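Local coordinates for protein vanadium-dependent bromoperoxidase (Corallina officinalis, PDB 1QHB) that catalyses the bromination of organic substrates with hydrogen peroxide and bromide, as a homododecamer that uses vanadate as cofactor and calcium for stability, at residues G104-W108 and D117-R121; S445-N449 and K463-P468; Q508-V512 and S522-L528. One frame throughout, in Å; residues are numbered along the deposited sequence.

Contact 1 of 3, residues G104-W108 and D117-R121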
loop_
_atom_site.group_PDB
_atom_site.type_symbol
_atom_site.label_atom_id
_atom_site.label_comp_id
_atom_site.label_asym_id
_atom_site.label_seq_id
_atom_site.Cartn_x
_atom_site.Cartn_y
_atom_site.Cartn_z
ATOM N N GLY A 104 -41.931 33.616 33.048
ATOM C CA GLY A 104 -40.922 33.025 32.157
ATOM C C GLY A 104 -41.515 31.750 31.541
ATOM O O GLY A 104 -40.920 31.038 30.740
ATOM N N LEU A 105 -42.759 31.489 31.908
ATOM C CA LEU A 105 -43.588 30.387 31.525
ATOM C C LEU A 105 -44.313 30.733 30.220
ATOM O O LEU A 105 -44.638 31.886 29.925
ATOM C CB LEU A 105 -44.689 30.086 32.536
ATOM C CG LEU A 105 -44.380 29.591 33.947
ATOM C CD1 LEU A 105 -45.686 29.655 34.742
ATOM C CD2 LEU A 105 -43.770 28.198 34.000
ATOM N N PRO A 106 -44.608 29.681 29.467
ATOM C CA PRO A 106 -45.287 29.836 28.200
ATOM C C PRO A 106 -46.691 30.368 28.395
ATOM O O PRO A 106 -47.418 30.227 29.375
ATOM C CB PRO A 106 -45.274 28.457 27.557
ATOM C CG PRO A 106 -44.424 27.603 28.415
ATOM C CD PRO A 106 -44.258 28.271 29.741
ATOM N N ILE A 107 -47.130 31.123 27.373
ATOM C CA ILE A 107 -48.494 31.630 27.383
ATOM C C ILE A 107 -49.268 30.774 26.380
ATOM O O ILE A 107 -48.992 30.772 25.166
ATOM C CB ILE A 107 -48.602 33.127 27.051
ATOM C CG1 ILE A 107 -47.790 33.907 28.100
ATOM C CG2 ILE A 107 -50.052 33.565 27.030
ATOM C CD1 ILE A 107 -47.523 35.342 27.696
ATOM N N TRP A 108 -50.189 29.971 26.891
ATOM C CA TRP A 108 -50.883 29.013 26.057
ATOM C C TRP A 108 -52.212 29.594 25.619
ATOM O O TRP A 108 -52.632 30.531 26.317
ATOM C CB TRP A 108 -51.149 27.729 26.866
ATOM C CG TRP A 108 -49.880 27.082 27.330
ATOM C CD1 TRP A 108 -49.462 26.930 28.615
ATOM C CD2 TRP A 108 -48.893 26.463 26.502
ATOM N NE1 TRP A 108 -48.237 26.291 28.649
ATOM C CE2 TRP A 108 -47.889 25.973 27.344
ATOM C CE3 TRP A 108 -48.763 26.296 25.120
ATOM C CZ2 TRP A 108 -46.742 25.324 26.867
ATOM C CZ3 TRP A 108 -47.640 25.678 24.636
ATOM C CH2 TRP A 108 -46.646 25.201 25.510
ATOM N N ASP A 117 -50.045 25.225 34.259
ATOM C CA ASP A 117 -48.686 25.725 34.150
ATOM C C ASP A 117 -47.817 24.798 33.328
ATOM O O ASP A 117 -46.627 24.654 33.633
ATOM C CB ASP A 117 -48.052 25.913 35.529
ATOM C CG ASP A 117 -48.765 27.007 36.321
ATOM O OD1 ASP A 117 -49.565 27.752 35.705
ATOM O OD2 ASP A 117 -48.532 27.079 37.544
ATOM N N LEU A 118 -48.304 24.288 32.195
ATOM C CA LEU A 118 -47.462 23.359 31.423
ATOM C C LEU A 118 -46.213 24.045 30.919
ATOM O O LEU A 118 -46.249 25.242 30.573
ATOM C CB LEU A 118 -48.320 22.901 30.225
ATOM C CG LEU A 118 -49.493 21.978 30.626
ATOM C CD1 LEU A 118 -50.206 21.443 29.405
ATOM C CD2 LEU A 118 -49.021 20.819 31.503
ATOM N N GLU A 119 -45.148 23.305 30.781
ATOM C CA GLU A 119 -43.910 23.747 30.186
ATOM C C GLU A 119 -43.827 23.041 28.815
ATOM O O GLU A 119 -44.754 22.297 28.510
ATOM C CB GLU A 119 -42.707 23.401 31.040
ATOM C CG GLU A 119 -42.085 24.625 31.707
ATOM C CD GLU A 119 -41.530 25.655 30.731
ATOM O OE1 GLU A 119 -41.481 25.403 29.509
ATOM O OE2 GLU A 119 -41.165 26.753 31.220
ATOM N N VAL A 120 -42.765 23.293 28.070
ATOM C CA VAL A 120 -42.559 22.745 26.761
ATOM C C VAL A 120 -41.807 21.422 26.760
ATOM O O VAL A 120 -41.110 21.126 27.727
ATOM C CB VAL A 120 -41.759 23.709 25.843
ATOM C CG1 VAL A 120 -42.525 25.014 25.717
ATOM C CG2 VAL A 120 -40.363 23.954 26.387
ATOM N N ARG A 121 -41.944 20.653 25.682
ATOM C CA ARG A 121 -41.153 19.404 25.583
ATOM C C ARG A 121 -40.282 19.601 24.341
ATOM O O ARG A 121 -40.699 20.373 23.480
ATOM C CB ARG A 121 -42.020 18.133 25.530
ATOM C CG ARG A 121 -43.068 18.143 24.439
ATOM C CD ARG A 121 -43.933 16.890 24.451
ATOM N NE ARG A 121 -43.118 15.681 24.289
ATOM C CZ ARG A 121 -43.491 14.541 23.745
ATOM N NH1 ARG A 121 -44.722 14.389 23.254
ATOM N NH2 ARG A 121 -42.565 13.572 23.735
#
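Trp108 donates its indole N-H to the backbone carbonyl of Leu118, the one hydrogen bond that crosses between 104-108 and 117-121. NE1 lies 3.0 Å from Leu118 O with an N-H...O angle of 157°; the oxygen sits at the indole edge, in the ring plane, while the donor stands above the carbonyl plane. With CG anti to the carbonyl carbon (chi1 -61°), the indole is carried across the second segment, so that Leu118 CB comes within 3.7 Å of NE1 and Val120 CG1 lies 4.1 Å from CH2. One face of the indole is covered by Pro106 of the same segment, whose CB rests toward the rim. A leucine in place of Trp108 would probably leave Leu118 O without its N-H mate and take away the ring surface on which Pro106 CB and Val120 CG1 both rest.

Leu118 itself contributes mainly its backbone oxygen, which also meets Pro106 CG at 3.7 Å. Leu105 and Glu119 meet at about a right angle, Leu105 CD2 approaching Glu119 OE2 at 4.1 Å. The Glu119 chain is bent at chi2 (-63°), which folds the carboxylate back beside the Pro106 ring, Glu119 OE2 lying 3.7 Å from Pro106 CD. OE1 of Glu119 accepts from Val120 N (2.9 Å) through its anti lone pair, and its stronger partner is Arg99, in a salt bridge.

The two segments flank the short helix 111-115, which is closed by a Schellman motif with Asp117 just beyond its end, and the chain then runs on to strand 123-124. Trp108 and Leu118 both pack on Ala113 of that helix. A second subunit approaches the 117-121 side, where its Val253 packs on Leu118.

Contact 2 of 3, residues S445-N449 and K463-P468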
loop_
_atom_site.group_PDB
_atom_site.type_symbol
_atom_site.label_atom_id
_atom_site.label_comp_id
_atom_site.label_asym_id
_atom_site.label_seq_id
_atom_site.Cartn_x
_atom_site.Cartn_y
_atom_site.Cartn_z
ATOM N N SER A 445 -67.730 12.568 13.529
ATOM C CA SER A 445 -66.615 12.968 14.404
ATOM C C SER A 445 -66.902 14.286 15.051
ATOM O O SER A 445 -66.619 14.461 16.255
ATOM C CB SER A 445 -65.368 12.914 13.502
ATOM O OG SER A 445 -64.438 13.925 13.788
ATOM N N ALA A 446 -67.473 15.283 14.347
ATOM C CA ALA A 446 -67.822 16.557 15.008
ATOM C C ALA A 446 -68.763 16.309 16.176
ATOM O O ALA A 446 -68.659 16.896 17.243
ATOM C CB ALA A 446 -68.541 17.498 14.028
ATOM N N SER A 447 -69.682 15.358 16.021
ATOM C CA SER A 447 -70.671 15.045 17.056
ATOM C C SER A 447 -69.978 14.347 18.197
ATOM O O SER A 447 -70.130 14.733 19.351
ATOM C CB SER A 447 -71.794 14.250 16.397
ATOM O OG SER A 447 -72.566 13.541 17.358
ATOM N N SER A 448 -69.058 13.415 17.894
ATOM C CA SER A 448 -68.316 12.787 19.010
ATOM C C SER A 448 -67.440 13.824 19.701
ATOM O O SER A 448 -67.369 13.774 20.916
ATOM C CB SER A 448 -67.514 11.595 18.482
ATOM O OG SER A 448 -66.644 11.068 19.490
ATOM N N ASN A 449 -66.762 14.721 18.980
ATOM C CA ASN A 449 -65.898 15.714 19.606
ATOM C C ASN A 449 -66.679 16.737 20.432
ATOM O O ASN A 449 -66.187 17.228 21.466
ATOM C CB ASN A 449 -65.097 16.429 18.518
ATOM C CG ASN A 449 -64.017 15.550 17.895
ATOM O OD1 ASN A 449 -63.760 14.453 18.383
ATOM N ND2 ASN A 449 -63.328 15.925 16.833
ATOM N N LYS A 463 -67.120 24.141 14.986
ATOM C CA LYS A 463 -67.273 22.706 15.210
ATOM C C LYS A 463 -65.832 22.166 15.261
ATOM O O LYS A 463 -64.891 22.891 14.874
ATOM C CB LYS A 463 -68.052 22.032 14.099
ATOM C CG LYS A 463 -69.513 22.425 14.004
ATOM C CD LYS A 463 -70.330 21.347 13.315
ATOM C CE LYS A 463 -70.543 21.658 11.852
ATOM N NZ LYS A 463 -71.326 20.561 11.213
ATOM N N SER A 464 -65.656 20.942 15.760
ATOM C CA SER A 464 -64.297 20.421 15.785
ATOM C C SER A 464 -64.232 19.190 14.893
ATOM O O SER A 464 -64.972 18.240 15.192
ATOM C CB SER A 464 -63.855 20.041 17.197
ATOM O OG SER A 464 -62.742 19.162 17.041
ATOM N N PHE A 465 -63.440 19.261 13.797
ATOM C CA PHE A 465 -63.328 18.049 12.984
ATOM C C PHE A 465 -61.970 17.383 13.247
ATOM O O PHE A 465 -61.529 16.560 12.457
ATOM C CB PHE A 465 -63.537 18.345 11.497
ATOM C CG PHE A 465 -64.870 19.046 11.274
ATOM C CD1 PHE A 465 -66.043 18.314 11.149
ATOM C CD2 PHE A 465 -64.926 20.424 11.180
ATOM C CE1 PHE A 465 -67.247 18.960 10.946
ATOM C CE2 PHE A 465 -66.142 21.069 10.973
ATOM C CZ PHE A 465 -67.315 20.346 10.883
ATOM N N LEU A 466 -61.264 17.730 14.330
ATOM C CA LEU A 466 -60.002 17.167 14.680
ATOM C C LEU A 466 -60.052 15.650 14.876
ATOM O O LEU A 466 -61.084 15.064 15.227
ATOM C CB LEU A 466 -59.531 17.813 15.980
ATOM C CG LEU A 466 -59.372 19.341 15.855
ATOM C CD1 LEU A 466 -59.324 19.883 17.278
ATOM C CD2 LEU A 466 -58.172 19.718 15.015
ATOM N N LEU A 467 -58.893 15.007 14.647
ATOM C CA LEU A 467 -58.840 13.550 14.857
ATOM C C LEU A 467 -58.661 13.328 16.351
ATOM O O LEU A 467 -57.698 13.792 16.976
ATOM C CB LEU A 467 -57.647 13.014 14.032
ATOM C CG LEU A 467 -57.275 11.546 14.274
ATOM C CD1 LEU A 467 -58.249 10.603 13.621
ATOM C CD2 LEU A 467 -55.904 11.225 13.666
ATOM N N PRO A 468 -59.570 12.619 17.001
ATOM C CA PRO A 468 -59.488 12.336 18.419
ATOM C C PRO A 468 -58.229 11.530 18.691
ATOM O O PRO A 468 -58.010 10.513 18.045
ATOM C CB PRO A 468 -60.789 11.625 18.760
ATOM C CG PRO A 468 -61.732 11.889 17.611
ATOM C CD PRO A 468 -60.807 12.011 16.404
HETATM O O HOH W 1 -67.791 19.353 17.060
#
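Asn449 grips the loop 463-468 through its amide nitrogen, which donates to two backbone carbonyls. ND2 reaches Leu466 O at 2.9 Å, with that oxygen in the amide plane, and Ser464 O at 3.3 Å, where the donor stands well above the carbonyl plane. A weak bond to Ser464 OG completes the set. That hydroxyl, anti to N of Ser464 (chi1 161°), also accepts a weak bond from Leu466 N and has its strongest partner in Thr293 O. The other end of the amide, OD1, lies against the proline ring, 3.4 Å from Pro468 CG, the two side chains crossing at about a right angle.

One helical turn earlier, Ala446 takes over. Its CA makes a CA-H...O contact with Ser464 O, the carbonyl already used by Asn449, and a water bridges Ala446 O (2.6 Å) to Ser464 N (3.0 Å). Beyond this, the methyl CB packs on the Phe465 ring, 3.6 Å from CE1. Ser445 OG is buried near Leu466 O with no hydrogen-bond partner.

The loop returns to helix 439-456, which it follows in the chain, and passes across it. Phe465 and Leu466 rest on helix 407-422, while Pro468 meets Ala166 of helix 153-167, so 463-468 touches all three helices.

Contact 3 of 3, residues Q508-V512 and S522-L528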
loop_
_atom_site.group_PDB
_atom_site.type_symbol
_atom_site.label_atom_id
_atom_site.label_comp_id
_atom_site.label_asym_id
_atom_site.label_seq_id
_atom_site.Cartn_x
_atom_site.Cartn_y
_atom_site.Cartn_z
ATOM N N GLN A 508 -53.364 -24.849 19.054
ATOM C CA GLN A 508 -54.308 -24.299 20.016
ATOM C C GLN A 508 -54.478 -22.807 19.730
ATOM O O GLN A 508 -53.493 -22.053 19.767
ATOM C CB GLN A 508 -53.825 -24.450 21.440
ATOM C CG GLN A 508 -53.645 -25.835 22.031
ATOM C CD GLN A 508 -53.268 -25.700 23.508
ATOM O OE1 GLN A 508 -52.223 -25.152 23.869
ATOM N NE2 GLN A 508 -54.146 -26.194 24.376
ATOM N N VAL A 509 -55.657 -22.400 19.327
ATOM C CA VAL A 509 -55.953 -21.037 18.976
ATOM C C VAL A 509 -56.911 -20.450 19.989
ATOM O O VAL A 509 -57.983 -21.002 20.216
ATOM C CB VAL A 509 -56.530 -20.883 17.564
ATOM C CG1 VAL A 509 -56.537 -19.424 17.123
ATOM C CG2 VAL A 509 -55.695 -21.666 16.548
ATOM N N PHE A 510 -56.493 -19.351 20.628
ATOM C CA PHE A 510 -57.292 -18.701 21.631
ATOM C C PHE A 510 -57.691 -17.296 21.242
ATOM O O PHE A 510 -57.039 -16.686 20.432
ATOM C CB PHE A 510 -56.497 -18.583 22.929
ATOM C CG PHE A 510 -56.264 -19.903 23.587
ATOM C CD1 PHE A 510 -57.272 -20.519 24.313
ATOM C CD2 PHE A 510 -55.057 -20.545 23.411
ATOM C CE1 PHE A 510 -57.046 -21.775 24.879
ATOM C CE2 PHE A 510 -54.830 -21.786 23.974
ATOM C CZ PHE A 510 -55.819 -22.402 24.715
ATOM N N GLU A 511 -58.727 -16.786 21.822
ATOM C CA GLU A 511 -59.198 -15.406 21.659
ATOM C C GLU A 511 -59.663 -14.927 23.051
ATOM O O GLU A 511 -59.844 -15.791 23.932
ATOM C CB GLU A 511 -60.367 -15.315 20.727
ATOM C CG GLU A 511 -60.073 -15.413 19.245
ATOM C CD GLU A 511 -61.379 -15.496 18.458
ATOM O OE1 GLU A 511 -62.104 -14.491 18.560
ATOM O OE2 GLU A 511 -61.638 -16.515 17.783
ATOM N N VAL A 512 -59.974 -13.654 23.157
ATOM C CA VAL A 512 -60.445 -13.124 24.448
ATOM C C VAL A 512 -61.972 -13.302 24.457
ATOM O O VAL A 512 -62.674 -13.025 23.502
ATOM C CB VAL A 512 -60.009 -11.671 24.649
ATOM C CG1 VAL A 512 -60.580 -11.046 25.919
ATOM C CG2 VAL A 512 -58.477 -11.509 24.719
ATOM N N SER A 522 -60.795 -20.438 20.273
ATOM C CA SER A 522 -61.346 -19.688 19.155
ATOM C C SER A 522 -62.241 -20.541 18.266
ATOM O O SER A 522 -62.057 -21.755 18.190
ATOM C CB SER A 522 -60.138 -19.200 18.328
ATOM O OG SER A 522 -60.552 -18.713 17.073
ATOM N N SER A 523 -63.032 -19.906 17.400
ATOM C CA SER A 523 -63.850 -20.717 16.466
ATOM C C SER A 523 -63.004 -21.045 15.235
ATOM O O SER A 523 -63.341 -21.930 14.452
ATOM C CB SER A 523 -65.125 -19.991 16.057
ATOM O OG SER A 523 -64.736 -18.706 15.568
ATOM N N PHE A 524 -61.925 -20.285 15.028
ATOM C CA PHE A 524 -61.001 -20.607 13.945
ATOM C C PHE A 524 -60.314 -21.915 14.334
ATOM O O PHE A 524 -59.745 -22.107 15.413
ATOM C CB PHE A 524 -60.003 -19.487 13.747
ATOM C CG PHE A 524 -59.050 -19.737 12.625
ATOM C CD1 PHE A 524 -59.435 -19.480 11.318
ATOM C CD2 PHE A 524 -57.766 -20.225 12.879
ATOM C CE1 PHE A 524 -58.546 -19.679 10.278
ATOM C CE2 PHE A 524 -56.881 -20.465 11.838
ATOM C CZ PHE A 524 -57.294 -20.176 10.536
ATOM N N PRO A 525 -60.386 -22.907 13.473
ATOM C CA PRO A 525 -59.800 -24.200 13.734
ATOM C C PRO A 525 -58.284 -24.186 13.913
ATOM O O PRO A 525 -57.742 -24.878 14.790
ATOM C CB PRO A 525 -60.151 -25.034 12.510
ATOM C CG PRO A 525 -61.133 -24.256 11.711
ATOM C CD PRO A 525 -61.049 -22.809 12.139
ATOM N N GLY A 526 -57.568 -23.461 13.050
ATOM C CA GLY A 526 -56.102 -23.497 13.094
ATOM C C GLY A 526 -55.753 -24.532 12.021
ATOM O O GLY A 526 -56.627 -24.949 11.262
ATOM N N PRO A 527 -54.509 -24.935 11.950
ATOM C CA PRO A 527 -53.468 -24.399 12.816
ATOM C C PRO A 527 -52.981 -23.080 12.242
ATOM O O PRO A 527 -53.301 -22.643 11.142
ATOM C CB PRO A 527 -52.392 -25.496 12.688
ATOM C CG PRO A 527 -52.478 -25.818 11.222
ATOM C CD PRO A 527 -53.967 -25.919 10.972
ATOM N N LEU A 528 -52.161 -22.394 12.997
ATOM C CA LEU A 528 -51.498 -21.161 12.570
ATOM C C LEU A 528 -50.018 -21.511 12.533
ATOM O O LEU A 528 -49.663 -22.560 13.079
ATOM C CB LEU A 528 -51.787 -20.107 13.640
ATOM C CG LEU A 528 -53.255 -19.632 13.710
ATOM C CD1 LEU A 528 -53.478 -18.767 14.931
ATOM C CD2 LEU A 528 -53.586 -18.839 12.455
#
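Ser522 and Val509 are joined by a nearly straight backbone hydrogen bond: Ser522 N donates to Val509 O at 2.9 Å with an N-H...O angle of 174°. Side-chain oxygens add a second link close by. The hydroxyl of Ser522 donates to the carboxylate of Glu511, OG to OE2 2.6 Å, and the acceptor uses its anti lone pair, the one away from OE1. Glu511 arrives with its chain extended beyond CG (chi2 172°), so the carboxylate comes alongside the serine and leaves OE2 also 3.1 Å from Ser522 CB.

The same OG accepts from Phe524 N at 2.9 Å, which makes an ST turn. The hydroxyl thus makes two bonds, donating to Glu511 and accepting from its own turn. The turn begins just where strand 519-521 ends. That strand is paired antiparallel with 510-512 in a two-stranded sheet, in which Glu511 and Val520 are joined by backbone hydrogen bonding, so the Ser522-Val509 bond prolongs the pairing beyond the sheet.

Apolar contacts centre on Val509, which has the largest area buried here. Its CG1, anti to the backbone N (chi1 -167°), meets both Ser522 CB and Leu528 CD1 at 3.8 Å. CG2 points to the loop, 3.9 Å from Gly526 CA, with the Phe524 ring presenting its edge from farther off. Gly526 has no side chain to crowd Val509 CG2, and its positive phi suits a residue without a CB. The peptide bond before Pro527 is cis, and the chain then enters strand 528-529, where Leu528 pairs through its backbone with Ile506.

How the contacts relate
Contact 2 is the most buried of the three, a helix that holds a loop through an asparagine amide and a bridging water. Contacts 1 and 3 are only partly buried. In contact 1 two loops flank a short helix and an indole carries the polar link, and a second subunit packs against it; no other chain touches contacts 2 and 3. Contact 3 extends a small antiparallel sheet and combines the packing of one valine with a serine-carboxylate bond. None shares a secondary-structure element with another, and all lie away from the annotated sites. Contacts 1 and 3, with centres about 51 Å apart, sit on opposite sides of the chain's centre.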